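Local coordinates for protein PncC family amidohydrolase (Enterobacter asburiae, PDB 6L19) that probably hydrolyses the amide group of nicotinamide mononucleotide, acting as a PncC-type amidohydrolase, at residues T125-W130 / T138-F143; L26-T31 / A102-A107; A33-G38 / L59-D64. The protein carries 3 engineered substitutions. All coordinates share one frame; numbering follows the deposited sequence. Where two conformers were deposited one is given.

Contact 1 (T125-W130 / T138-F143); sequences TVCFAW and TRTMLF. Engineered in segment 138-143: Met141 (natural residue Val).
Val126 and Met141 face each other as a hydrogen-bonded pair in the antiparallel beta hairpin formed by strands 125-132 and 135-142, and their backbones exchange two nearly straight bonds. Val126 N reaches Met141 O at 2.8 Å with an N-H...O angle of 169°, and Met141 N returns the bond to Val126 O. Phe128 and Arg139 repeat the pattern two residues on, where Arg139 N meets Phe128 O at 3.1 Å with the donor tilted from the carbonyl plane.

The side chains sort onto two faces. On that of Val126, Phe128 and Met141, the tips of two rings meet edge on: Phe128 CZ lies 3.7 Å from Phe143 CE2, near the plane of each ring. Phe143, just past the end of its strand, also offers its edge to a methyl, with CD2 3.7 Å from Val126 CG2. With Val126 CG1 anti to the backbone N (chi1 -169°), CG2 is the branch turned to the Phe143 ring. Met141, an engineered residue (Val in nature), touches Phe128 CE1 through CG at 4.1 Å before its bent chain turns away. Helix 147-165 covers this face; its Phe157 packs edge-to-face with Phe128.

On the other face, Glu86 accepts the hydroxyls of Thr138 and Thr140 with its two carboxylate oxygens, while Val89 of helix 86-100 lies against Cys127 and Ala129. Methyl groups also meet on this face: Thr125 CG2 sits 4.0 Å from Thr140 CG2, and Ala129 CB is equally far from Thr138 CG2.

Contact 2 (L26-T31 / A102-A107); sequences LGLRLT and ADISIA
A parallel strand pairing joins Leu30 to Ile104 and Thr31 to Ser105, at the point where strands 30-35 and 104-110 enter the middle of the mixed sheet. Just before it, the two incoming loops are tied by an aspartate. Asp103 OD2 accepts the backbone N-H of Arg29 at 2.8 Å through its anti lone pair, and Arg29 O takes two bonds in return, from Asp103 N and from Ile104 N. The second arrives nearly along the C=O axis at 2.9 Å, whereas the first is tilted. Regular parallel bonding then takes over, with Thr31 N donating to Ile104 O and Ile106 N to Thr31 O.

The guanidinium of Arg29 lies with one face over Asp103 OD2, which sits 3.6 Å from CZ. The planes of the two groups are 48° apart. Arg29 NH2 and Asp103 OD1, 3.7 Å apart, form a long salt bridge that works through charge alone, since no N-H points at the oxygen; NH2 bonds instead to Gln101 O, and OD1 has a second cationic partner in Arg133. The carboxylate of Asp103 is thus shared between two cations, while the carbonyl of Gln101 satisfies an N-H of Arg29 without balancing its charge.

Apolar contacts follow the two faces. Leu30 CG stands anti to the backbone N (chi1 172°), and CD1 of that chain comes 3.7 Å from Ile104 CG2. On the face of Thr31 and Ser105, Thr31 CG2 fits 3.6 Å from Ala102 CB, while its OG1 bonds to Val57 O.

Leu23 of helix 12-25 and Leu162 of helix 147-165 close over Leu30 and Ile104. Ile96 of helix 86-100 packs on Thr31 and Ser105, and strand 125-132 runs along the far edge of strand 104-110.

Contact 3 (A33-G38 / L59-D64); sequences AESCTG and LVVFSD
Glu34 N donates to Leu59 O at 2.8 Å, and Glu34 O accepts from Val61 N, giving the parallel pairing of a beta-alpha-beta unit made of strand 30-35, helix 40-46 and strand 55-61.

Side-chain and water bonds extend it at both ends. Ser35 OG, anti to the backbone N (chi1 176°), gives its proton to Val61 O at 2.9 Å, with the donor tilted from the carbonyl plane. A water donates to both Ser35 OG and Phe62 O, bridging the strand ends, and Lys67 also bonds to this hydroxyl. Another water lies 2.6 Å from Glu34 OE2.

Van der Waals contact is slighter: Val60 CG2 rests 4.0 Å from Gly38 C, and Val61 CG2 is equally far from Ser35 CB. Along the outer edge of strand 55-61, Leu59, Val60 and Val61 pair antiparallel with a strand of the second subunit, continuing the sheet across the interface.

The buried carboxylate of Glu34 receives backbone donors at both oxygens, Leu41 N at OE1 and Ser42 N at OE2. Together these bonds fix the rotation of the carboxylate and tie strand 30-35 to the start of helix 40-46.

From the N terminus, the chain leaves helix 12-25 and enters strand 30-35, whose start takes part in contact 2 and whose end takes part in contact 3. Contact 3 closes first, around helix 40-46, when strand 55-61 comes alongside. It is nested within the much longer loop that contact 2 closes after helix 86-100, as strand 104-110 takes its place on the other side of strand 30-35. Contact 1 follows in series as a short hairpin, on the opposite side of the chain's centre from contact 2. Probable hydrogen bonds from Ala33 N to Ile106 O and from Ala129 N to Ala107 O join all three into one sheet.

Contact 1 (T125-W130 / T138-F143)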
ATOM      1  N   THR A 125       9.610   8.062  16.614  1.00 22.28           N
ATOM      2  CA  THR A 125       9.533   9.351  15.940  1.00 28.08           C
ATOM      3  C   THR A 125       8.952   9.166  14.543  1.00 22.55           C
ATOM      4  O   THR A 125       9.474   8.368  13.754  1.00 25.15           O
ATOM      5  CB  THR A 125      10.918   9.980  15.864  1.00 26.98           C
ATOM      6  OG1 THR A 125      11.417  10.149  17.198  1.00 30.92           O
ATOM      7  CG2 THR A 125      10.852  11.327  15.145  1.00 22.83           C
ATOM      8  N   VAL A 126       7.874   9.887  14.235  1.00 21.93           N
ATOM      9  CA  VAL A 126       7.205   9.762  12.940  1.00 20.34           C
ATOM     10  C   VAL A 126       6.920  11.155  12.386  1.00 21.40           C
ATOM     11  O   VAL A 126       6.427  12.028  13.110  1.00 21.91           O
ATOM     12  CB  VAL A 126       5.904   8.936  13.041  1.00 22.28           C
ATOM     13  CG1 VAL A 126       5.378   8.605  11.648  1.00 17.39           C
ATOM     14  CG2 VAL A 126       6.140   7.631  13.860  1.00 16.16           C
ATOM     15  N   CYS A 127       7.237  11.358  11.104  1.00 20.02           N
ATOM     16  CA  CYS A 127       6.949  12.593  10.385  1.00 21.62           C
ATOM     17  C   CYS A 127       5.802  12.385   9.406  1.00 18.89           C
ATOM     18  O   CYS A 127       5.654  11.315   8.797  1.00 19.21           O
ATOM     19  CB  CYS A 127       8.177  13.104   9.616  1.00 22.90           C
ATOM     20  SG  CYS A 127       9.570  13.553  10.696  1.00 26.11           S
ATOM     21  N   PHE A 128       5.016  13.433   9.242  1.00 18.50           N
ATOM     22  CA  PHE A 128       3.794  13.424   8.457  1.00 18.19           C
ATOM     23  C   PHE A 128       3.779  14.623   7.531  1.00 19.83           C
ATOM     24  O   PHE A 128       4.190  15.715   7.928  1.00 18.42           O
ATOM     25  CB  PHE A 128       2.555  13.509   9.363  1.00 17.58           C
ATOM     26  CG  PHE A 128       2.431  12.378  10.357  1.00 19.08           C
ATOM     27  CD1 PHE A 128       3.110  12.419  11.573  1.00 22.09           C
ATOM     28  CD2 PHE A 128       1.614  11.285  10.082  1.00 18.21           C
ATOM     29  CE1 PHE A 128       2.987  11.372  12.498  1.00 20.43           C
ATOM     30  CE2 PHE A 128       1.482  10.236  10.987  1.00 14.66           C
ATOM     31  CZ  PHE A 128       2.169  10.277  12.205  1.00 20.94           C
ATOM     32  N   ALA A 129       3.265  14.433   6.312  1.00 16.83           N
ATOM     33  CA  ALA A 129       2.916  15.545   5.441  1.00 16.48           C
ATOM     34  C   ALA A 129       1.511  15.329   4.908  1.00 20.53           C
ATOM     35  O   ALA A 129       1.133  14.206   4.565  1.00 17.86           O
ATOM     36  CB  ALA A 129       3.907  15.702   4.248  1.00 14.74           C
ATOM     37  N   TRP A 130       0.738  16.408   4.849  1.00 16.33           N
ATOM     38  CA  TRP A 130      -0.559  16.427   4.188  1.00 21.64           C
ATOM     39  C   TRP A 130      -0.499  17.496   3.109  1.00 20.26           C
ATOM     40  O   TRP A 130      -0.303  18.674   3.419  1.00 24.26           O
ATOM     41  CB  TRP A 130      -1.692  16.733   5.172  1.00 18.69           C
ATOM     42  CG  TRP A 130      -1.787  15.800   6.366  1.00 22.39           C
ATOM     43  CD1 TRP A 130      -2.635  14.735   6.513  1.00 20.47           C
ATOM     44  CD2 TRP A 130      -1.042  15.891   7.595  1.00 21.31           C
ATOM     45  NE1 TRP A 130      -2.439  14.139   7.749  1.00 21.94           N
ATOM     46  CE2 TRP A 130      -1.473  14.837   8.428  1.00 21.39           C
ATOM     47  CE3 TRP A 130      -0.043  16.757   8.061  1.00 25.32           C
ATOM     48  CZ2 TRP A 130      -0.938  14.623   9.704  1.00 22.67           C
ATOM     49  CZ3 TRP A 130       0.477  16.552   9.325  1.00 23.13           C
ATOM     50  CH2 TRP A 130       0.026  15.492  10.137  1.00 22.26           C
ATOM     51  N   THR A 138       3.107  19.948   7.626  1.00 24.52           N
ATOM     52  CA  THR A 138       3.912  18.847   8.137  1.00 20.70           C
ATOM     53  C   THR A 138       3.904  18.870   9.660  1.00 27.56           C
ATOM     54  O   THR A 138       3.728  19.927  10.282  1.00 24.01           O
ATOM     55  CB  THR A 138       5.374  18.899   7.652  1.00 23.72           C
ATOM     56  OG1 THR A 138       5.974  20.110   8.118  1.00 27.64           O
ATOM     57  CG2 THR A 138       5.478  18.821   6.116  1.00 24.13           C
ATOM     58  N   ARG A 139       4.124  17.701  10.255  0.54 24.59           N
ATOM     59  CA  ARG A 139       4.282  17.620  11.697  0.54 25.01           C
ATOM     60  C   ARG A 139       5.148  16.423  12.042  0.54 27.57           C
ATOM     61  O   ARG A 139       5.253  15.458  11.276  0.54 25.64           O
ATOM     62  CB  ARG A 139       2.933  17.522  12.415  0.54 29.35           C
ATOM     63  CG  ARG A 139       2.474  18.845  13.012  0.54 33.77           C
ATOM     64  CD  ARG A 139       1.020  19.116  12.671  0.54 33.53           C
ATOM     65  NE  ARG A 139       0.605  20.470  13.028  0.54 35.94           N
ATOM     66  CZ  ARG A 139       0.964  21.563  12.366  0.54 33.06           C
ATOM     67  NH1 ARG A 139       1.754  21.476  11.309  0.54 29.96           N
ATOM     68  NH2 ARG A 139       0.528  22.750  12.764  0.54 37.86           N
ATOM     69  N   THR A 140       5.767  16.504  13.215  1.00 26.31           N
ATOM     70  CA  THR A 140       6.573  15.425  13.768  1.00 26.02           C
ATOM     71  C   THR A 140       5.980  15.028  15.114  1.00 29.41           C
ATOM     72  O   THR A 140       5.615  15.890  15.916  1.00 31.49           O
ATOM     73  CB  THR A 140       8.039  15.838  13.926  1.00 26.18           C
ATOM     74  OG1 THR A 140       8.570  16.212  12.650  1.00 30.60           O
ATOM     75  CG2 THR A 140       8.864  14.692  14.492  1.00 23.30           C
ATOM     76  N   MET A 141       5.856  13.729  15.347  1.00 28.50           N
ATOM     77  CA  MET A 141       5.307  13.216  16.593  1.00 26.66           C
ATOM     78  C   MET A 141       6.266  12.177  17.148  1.00 27.00           C
ATOM     79  O   MET A 141       6.938  11.468  16.397  1.00 26.91           O
ATOM     80  CB  MET A 141       3.931  12.561  16.384  1.00 25.39           C
ATOM     81  CG  MET A 141       2.797  13.505  16.003  1.00 36.41           C
ATOM     82  SD  MET A 141       2.429  14.840  17.146  1.00 20.70           S
ATOM     83  CE  MET A 141       1.259  13.996  18.163  1.00 29.90           C
ATOM     84  N   LEU A 142       6.321  12.076  18.467  1.00 27.57           N
ATOM     85  CA  LEU A 142       7.001  10.962  19.111  1.00 29.20           C
ATOM     86  C   LEU A 142       5.944  10.103  19.798  1.00 26.92           C
ATOM     87  O   LEU A 142       5.264  10.570  20.715  1.00 27.62           O
ATOM     88  CB  LEU A 142       8.053  11.456  20.099  1.00 29.81           C
ATOM     89  CG  LEU A 142       8.703  10.315  20.876  1.00 37.35           C
ATOM     90  CD1 LEU A 142       9.549   9.465  19.946  1.00 31.34           C
ATOM     91  CD2 LEU A 142       9.548  10.882  22.008  1.00 42.94           C
ATOM     92  N   PHE A 143       5.787   8.865  19.331  1.00 29.75           N
ATOM     93  CA  PHE A 143       4.766   7.954  19.840  1.00 27.33           C
ATOM     94  C   PHE A 143       5.397   6.925  20.768  1.00 31.53           C
ATOM     95  O   PHE A 143       6.419   6.317  20.425  1.00 27.10           O
ATOM     96  CB  PHE A 143       4.052   7.229  18.699  1.00 24.25           C
ATOM     97  CG  PHE A 143       3.234   8.132  17.820  1.00 28.11           C
ATOM     98  CD1 PHE A 143       2.142   8.809  18.331  1.00 20.18           C
ATOM     99  CD2 PHE A 143       3.568   8.309  16.480  1.00 27.50           C
ATOM    100  CE1 PHE A 143       1.374   9.638  17.517  1.00 26.36           C
ATOM    101  CE2 PHE A 143       2.808   9.139  15.648  1.00 21.00           C
ATOM    102  CZ  PHE A 143       1.708   9.806  16.168  1.00 24.28           C
TER

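Contact 2 (L26-T31 / A102-A107)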
ATOM      1  N   LEU A  26     -16.935  16.946  -2.110  1.00 32.28           N
ATOM      2  CA  LEU A  26     -16.265  17.851  -3.039  1.00 28.49           C
ATOM      3  C   LEU A  26     -15.581  17.106  -4.177  1.00 25.96           C
ATOM      4  O   LEU A  26     -14.763  17.696  -4.891  1.00 26.15           O
ATOM      5  CB  LEU A  26     -15.254  18.720  -2.283  1.00 26.85           C
ATOM      6  CG  LEU A  26     -15.923  19.816  -1.447  1.00 38.20           C
ATOM      7  CD1 LEU A  26     -14.992  20.502  -0.448  1.00 33.70           C
ATOM      8  CD2 LEU A  26     -16.513  20.849  -2.389  1.00 32.86           C
ATOM      9  N   GLY A  27     -15.903  15.829  -4.372  1.00 22.54           N
ATOM     10  CA  GLY A  27     -15.188  15.027  -5.351  1.00 27.47           C
ATOM     11  C   GLY A  27     -13.687  14.943  -5.130  1.00 27.65           C
ATOM     12  O   GLY A  27     -12.945  14.714  -6.086  1.00 24.44           O
ATOM     13  N   LEU A  28     -13.218  15.135  -3.894  1.00 19.57           N
ATOM     14  CA  LEU A  28     -11.788  15.087  -3.616  1.00 19.13           C
ATOM     15  C   LEU A  28     -11.253  13.669  -3.745  1.00 23.53           C
ATOM     16  O   LEU A  28     -11.891  12.705  -3.313  1.00 21.23           O
ATOM     17  CB  LEU A  28     -11.511  15.615  -2.217  1.00 19.06           C
ATOM     18  CG  LEU A  28     -11.636  17.129  -2.148  1.00 24.68           C
ATOM     19  CD1 LEU A  28     -11.710  17.604  -0.709  1.00 20.53           C
ATOM     20  CD2 LEU A  28     -10.496  17.810  -2.923  1.00 22.53           C
ATOM     21  N   ARG A  29     -10.076  13.539  -4.346  1.00 20.72           N
ATOM     22  CA  ARG A  29      -9.407  12.256  -4.471  1.00 19.19           C
ATOM     23  C   ARG A  29      -8.143  12.232  -3.605  1.00 22.31           C
ATOM     24  O   ARG A  29      -7.360  13.188  -3.603  1.00 22.95           O
ATOM     25  CB  ARG A  29      -9.083  11.969  -5.943  1.00 22.93           C
ATOM     26  CG  ARG A  29     -10.317  12.079  -6.870  1.00 29.85           C
ATOM     27  CD  ARG A  29      -9.929  11.895  -8.342  1.00 39.54           C
ATOM     28  NE  ARG A  29      -8.880  12.839  -8.726  1.00 45.44           N
ATOM     29  CZ  ARG A  29      -9.095  14.034  -9.279  1.00 49.25           C
ATOM     30  NH1 ARG A  29     -10.336  14.434  -9.561  1.00 40.50           N
ATOM     31  NH2 ARG A  29      -8.061  14.827  -9.567  1.00 45.05           N
ATOM     32  N   LEU A  30      -7.952  11.123  -2.881  1.00 19.50           N
ATOM     33  CA  LEU A  30      -6.923  10.968  -1.858  1.00 17.03           C
ATOM     34  C   LEU A  30      -5.965   9.861  -2.274  1.00 18.39           C
ATOM     35  O   LEU A  30      -6.379   8.857  -2.866  1.00 19.73           O
ATOM     36  CB  LEU A  30      -7.551  10.620  -0.485  1.00 18.74           C
ATOM     37  CG  LEU A  30      -6.643  10.231   0.694  1.00 18.80           C
ATOM     38  CD1 LEU A  30      -5.849  11.451   1.158  1.00 17.01           C
ATOM     39  CD2 LEU A  30      -7.477   9.649   1.846  1.00 18.69           C
ATOM     40  N   THR A  31      -4.687  10.049  -1.957  1.00 17.53           N
ATOM     41  CA  THR A  31      -3.658   9.051  -2.195  1.00 16.38           C
ATOM     42  C   THR A  31      -2.702   9.090  -1.012  1.00 20.50           C
ATOM     43  O   THR A  31      -2.630  10.092  -0.295  1.00 17.10           O
ATOM     44  CB  THR A  31      -2.905   9.316  -3.511  1.00 16.77           C
ATOM     45  OG1 THR A  31      -1.975   8.251  -3.751  1.00 17.77           O
ATOM     46  CG2 THR A  31      -2.134  10.642  -3.420  1.00 14.08           C
ATOM     47  N   ALA A 102      -4.052  12.882  -7.768  1.00 23.02           N
ATOM     48  CA  ALA A 102      -4.992  13.055  -6.674  1.00 21.54           C
ATOM     49  C   ALA A 102      -5.069  14.520  -6.255  1.00 23.32           C
ATOM     50  O   ALA A 102      -4.215  15.340  -6.599  1.00 21.07           O
ATOM     51  CB  ALA A 102      -4.589  12.174  -5.485  1.00 21.94           C
ATOM     52  N   ASP A 103      -6.120  14.842  -5.497  1.00 21.34           N
ATOM     53  CA  ASP A 103      -6.234  16.187  -4.939  1.00 19.64           C
ATOM     54  C   ASP A 103      -5.464  16.329  -3.639  1.00 20.51           C
ATOM     55  O   ASP A 103      -4.973  17.418  -3.321  1.00 21.82           O
ATOM     56  CB  ASP A 103      -7.699  16.530  -4.687  1.00 15.10           C
ATOM     57  CG  ASP A 103      -8.531  16.500  -5.963  1.00 29.37           C
ATOM     58  OD1 ASP A 103      -8.229  17.302  -6.869  1.00 24.76           O
ATOM     59  OD2 ASP A 103      -9.464  15.667  -6.069  1.00 24.81           O
ATOM     60  N   ILE A 104      -5.382  15.248  -2.872  1.00 20.32           N
ATOM     61  CA  ILE A 104      -4.853  15.260  -1.511  1.00 22.45           C
ATOM     62  C   ILE A 104      -3.954  14.049  -1.341  1.00 21.58           C
ATOM     63  O   ILE A 104      -4.286  12.952  -1.802  1.00 18.81           O
ATOM     64  CB  ILE A 104      -5.994  15.244  -0.475  1.00 20.68           C
ATOM     65  CG1 ILE A 104      -6.845  16.505  -0.609  1.00 18.57           C
ATOM     66  CG2 ILE A 104      -5.455  15.120   0.951  1.00 17.84           C
ATOM     67  CD1 ILE A 104      -8.036  16.522   0.350  1.00 19.05           C
ATOM     68  N   SER A 105      -2.807  14.246  -0.696  1.00 18.20           N
ATOM     69  CA  SER A 105      -1.915  13.146  -0.374  1.00 17.59           C
ATOM     70  C   SER A 105      -1.492  13.222   1.085  1.00 22.18           C
ATOM     71  O   SER A 105      -1.413  14.302   1.673  1.00 19.22           O
ATOM     72  CB  SER A 105      -0.672  13.137  -1.276  1.00 16.97           C
ATOM     73  OG  SER A 105       0.090  14.307  -1.066  1.00 20.12           O
ATOM     74  N   ILE A 106      -1.239  12.048   1.663  1.00 20.38           N
ATOM     75  CA  ILE A 106      -0.643  11.894   2.982  1.00 18.28           C
ATOM     76  C   ILE A 106       0.640  11.110   2.792  1.00 19.36           C
ATOM     77  O   ILE A 106       0.641  10.082   2.109  1.00 20.21           O
ATOM     78  CB  ILE A 106      -1.573  11.141   3.960  1.00 21.52           C
ATOM     79  CG1 ILE A 106      -2.956  11.791   4.039  1.00 20.67           C
ATOM     80  CG2 ILE A 106      -0.938  11.051   5.352  1.00 21.56           C
ATOM     81  CD1 ILE A 106      -3.991  10.906   4.796  1.00 19.66           C
ATOM     82  N   ALA A 107       1.724  11.587   3.383  1.00 14.01           N
ATOM     83  CA  ALA A 107       2.969  10.839   3.428  1.00 18.05           C
ATOM     84  C   ALA A 107       3.360  10.646   4.883  1.00 17.00           C
ATOM     85  O   ALA A 107       3.234  11.569   5.697  1.00 17.89           O
ATOM     86  CB  ALA A 107       4.113  11.558   2.685  1.00 13.98           C
TER

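Contact 3 (A33-G38 / L59-D64)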
ATOM      1  N   ALA A  33       1.276   7.626   0.727  1.00 15.48           N
ATOM      2  CA  ALA A  33       2.586   6.985   0.653  1.00 20.46           C
ATOM      3  C   ALA A  33       3.087   6.737   2.072  1.00 19.13           C
ATOM      4  O   ALA A  33       3.233   7.680   2.859  1.00 18.30           O
ATOM      5  CB  ALA A  33       3.578   7.845  -0.135  1.00 13.11           C
ATOM      6  N   GLU A  34       3.344   5.475   2.396  1.00 16.54           N
ATOM      7  CA  GLU A  34       3.631   5.040   3.760  1.00 21.72           C
ATOM      8  C   GLU A  34       5.026   4.448   3.843  1.00 21.98           C
ATOM      9  O   GLU A  34       5.349   3.510   3.114  1.00 20.11           O
ATOM     10  CB  GLU A  34       2.652   3.958   4.241  1.00 22.96           C
ATOM     11  CG  GLU A  34       1.213   4.340   4.294  1.00 26.77           C
ATOM     12  CD  GLU A  34       0.332   3.124   4.588  1.00 28.01           C
ATOM     13  OE1 GLU A  34       0.425   2.548   5.706  1.00 22.58           O
ATOM     14  OE2 GLU A  34      -0.435   2.744   3.684  1.00 22.47           O
ATOM     15  N   SER A  35       5.828   4.950   4.764  1.00 20.58           N
ATOM     16  CA  SER A  35       7.138   4.352   5.003  1.00 26.76           C
ATOM     17  C   SER A  35       7.344   4.264   6.509  1.00 31.14           C
ATOM     18  O   SER A  35       8.134   5.031   7.091  1.00 28.87           O
ATOM     19  CB  SER A  35       8.253   5.140   4.343  1.00 23.69           C
ATOM     20  OG  SER A  35       9.484   4.541   4.709  1.00 32.07           O
ATOM     21  N   CYS A  36       6.664   3.293   7.111  1.00 25.04           N
ATOM     22  CA  CYS A  36       6.625   3.164   8.558  1.00 37.27           C
ATOM     23  C   CYS A  36       5.441   2.275   8.918  1.00 25.99           C
ATOM     24  O   CYS A  36       5.579   1.289   9.647  1.00 28.37           O
ATOM     25  CB  CYS A  36       6.505   4.561   9.179  1.00 29.86           C
ATOM     26  SG  CYS A  36       6.185   4.700  10.833  1.00 38.71           S
ATOM     27  N   THR A  37       4.275   2.606   8.378  1.00 23.31           N
ATOM     28  CA  THR A  37       3.031   1.956   8.762  1.00 23.19           C
ATOM     29  C   THR A  37       2.713   0.689   7.956  1.00 25.17           C
ATOM     30  O   THR A  37       1.699   0.044   8.232  1.00 19.41           O
ATOM     31  CB  THR A  37       1.901   2.965   8.655  1.00 22.54           C
ATOM     32  OG1 THR A  37       1.965   3.590   7.377  1.00 22.88           O
ATOM     33  CG2 THR A  37       2.075   4.052   9.742  1.00 21.69           C
ATOM     34  N   GLY A  38       3.547   0.319   6.980  1.00 21.40           N
ATOM     35  CA  GLY A  38       3.461  -0.979   6.319  1.00 19.55           C
ATOM     36  C   GLY A  38       2.220  -1.243   5.484  1.00 26.17           C
ATOM     37  O   GLY A  38       1.989  -2.391   5.077  1.00 25.70           O
ATOM     38  N   LEU A  59       0.895   3.738  -1.849  1.00 18.85           N
ATOM     39  CA  LEU A  59       2.240   3.213  -1.999  1.00 21.78           C
ATOM     40  C   LEU A  59       2.837   2.912  -0.635  1.00 17.78           C
ATOM     41  O   LEU A  59       2.635   3.665   0.323  1.00 20.40           O
ATOM     42  CB  LEU A  59       3.140   4.210  -2.752  1.00 16.55           C
ATOM     43  CG  LEU A  59       4.522   3.663  -3.082  1.00 22.61           C
ATOM     44  CD1 LEU A  59       4.410   2.654  -4.205  1.00 19.74           C
ATOM     45  CD2 LEU A  59       5.459   4.839  -3.453  1.00 30.94           C
ATOM     46  N   VAL A  60       3.564   1.802  -0.556  1.00 18.16           N
ATOM     47  CA  VAL A  60       4.347   1.426   0.617  1.00 20.87           C
ATOM     48  C   VAL A  60       5.798   1.283   0.168  1.00 21.86           C
ATOM     49  O   VAL A  60       6.070   0.592  -0.820  1.00 20.96           O
ATOM     50  CB  VAL A  60       3.839   0.106   1.232  1.00 19.43           C
ATOM     51  CG1 VAL A  60       4.759  -0.354   2.348  1.00 23.99           C
ATOM     52  CG2 VAL A  60       2.407   0.254   1.741  1.00 21.49           C
ATOM     53  N   VAL A  61       6.724   1.944   0.868  1.00 19.79           N
ATOM     54  CA  VAL A  61       8.152   1.793   0.585  1.00 20.62           C
ATOM     55  C   VAL A  61       8.914   1.738   1.901  1.00 23.69           C
ATOM     56  O   VAL A  61       8.580   2.434   2.866  1.00 27.27           O
ATOM     57  CB  VAL A  61       8.715   2.923  -0.308  1.00 25.17           C
ATOM     58  CG1 VAL A  61       7.967   3.013  -1.637  1.00 24.14           C
ATOM     59  CG2 VAL A  61       8.677   4.263   0.432  1.00 29.06           C
ATOM     60  N   PHE A  62       9.936   0.894   1.951  1.00 22.42           N
ATOM     61  CA  PHE A  62      10.785   0.868   3.131  1.00 24.66           C
ATOM     62  C   PHE A  62      12.053   1.704   2.973  1.00 27.06           C
ATOM     63  O   PHE A  62      12.351   2.529   3.841  1.00 29.38           O
ATOM     64  CB  PHE A  62      11.171  -0.567   3.505  1.00 25.35           C
ATOM     65  CG  PHE A  62      12.114  -0.622   4.675  1.00 38.12           C
ATOM     66  CD1 PHE A  62      11.636  -0.438   5.969  1.00 46.90           C
ATOM     67  CD2 PHE A  62      13.483  -0.780   4.481  1.00 37.54           C
ATOM     68  CE1 PHE A  62      12.503  -0.447   7.053  1.00 45.07           C
ATOM     69  CE2 PHE A  62      14.360  -0.785   5.559  1.00 43.88           C
ATOM     70  CZ  PHE A  62      13.867  -0.624   6.846  1.00 47.05           C
ATOM     71  N   SER A  63      12.806   1.508   1.889  1.00 22.37           N
ATOM     72  CA  SER A  63      14.192   1.974   1.827  1.00 25.40           C
ATOM     73  C   SER A  63      14.314   3.444   1.399  1.00 28.66           C
ATOM     74  O   SER A  63      13.403   4.029   0.801  1.00 25.18           O
ATOM     75  CB  SER A  63      14.986   1.117   0.847  1.00 22.77           C
ATOM     76  OG  SER A  63      14.530   1.358  -0.471  1.00 21.93           O
ATOM     77  N   ASP A  64      15.489   4.028   1.697  1.00 25.77           N
ATOM     78  CA  ASP A  64      15.835   5.354   1.175  1.00 27.67           C
ATOM     79  C   ASP A  64      15.889   5.356  -0.347  1.00 22.39           C
ATOM     80  O   ASP A  64      15.410   6.296  -0.999  1.00 21.65           O
ATOM     81  CB  ASP A  64      17.192   5.809   1.714  1.00 27.20           C
ATOM     82  CG  ASP A  64      17.168   6.145   3.192  1.00 38.57           C
ATOM     83  OD1 ASP A  64      16.072   6.289   3.769  1.00 29.24           O
ATOM     84  OD2 ASP A  64      18.268   6.269   3.771  1.00 50.34           O
TER
HETATM   85  O   HOH W   1      -0.092   3.889   1.354  1.00 16.28           O
HETATM   86  O   HOH W   2      11.380   3.139   6.349  1.00 39.60           O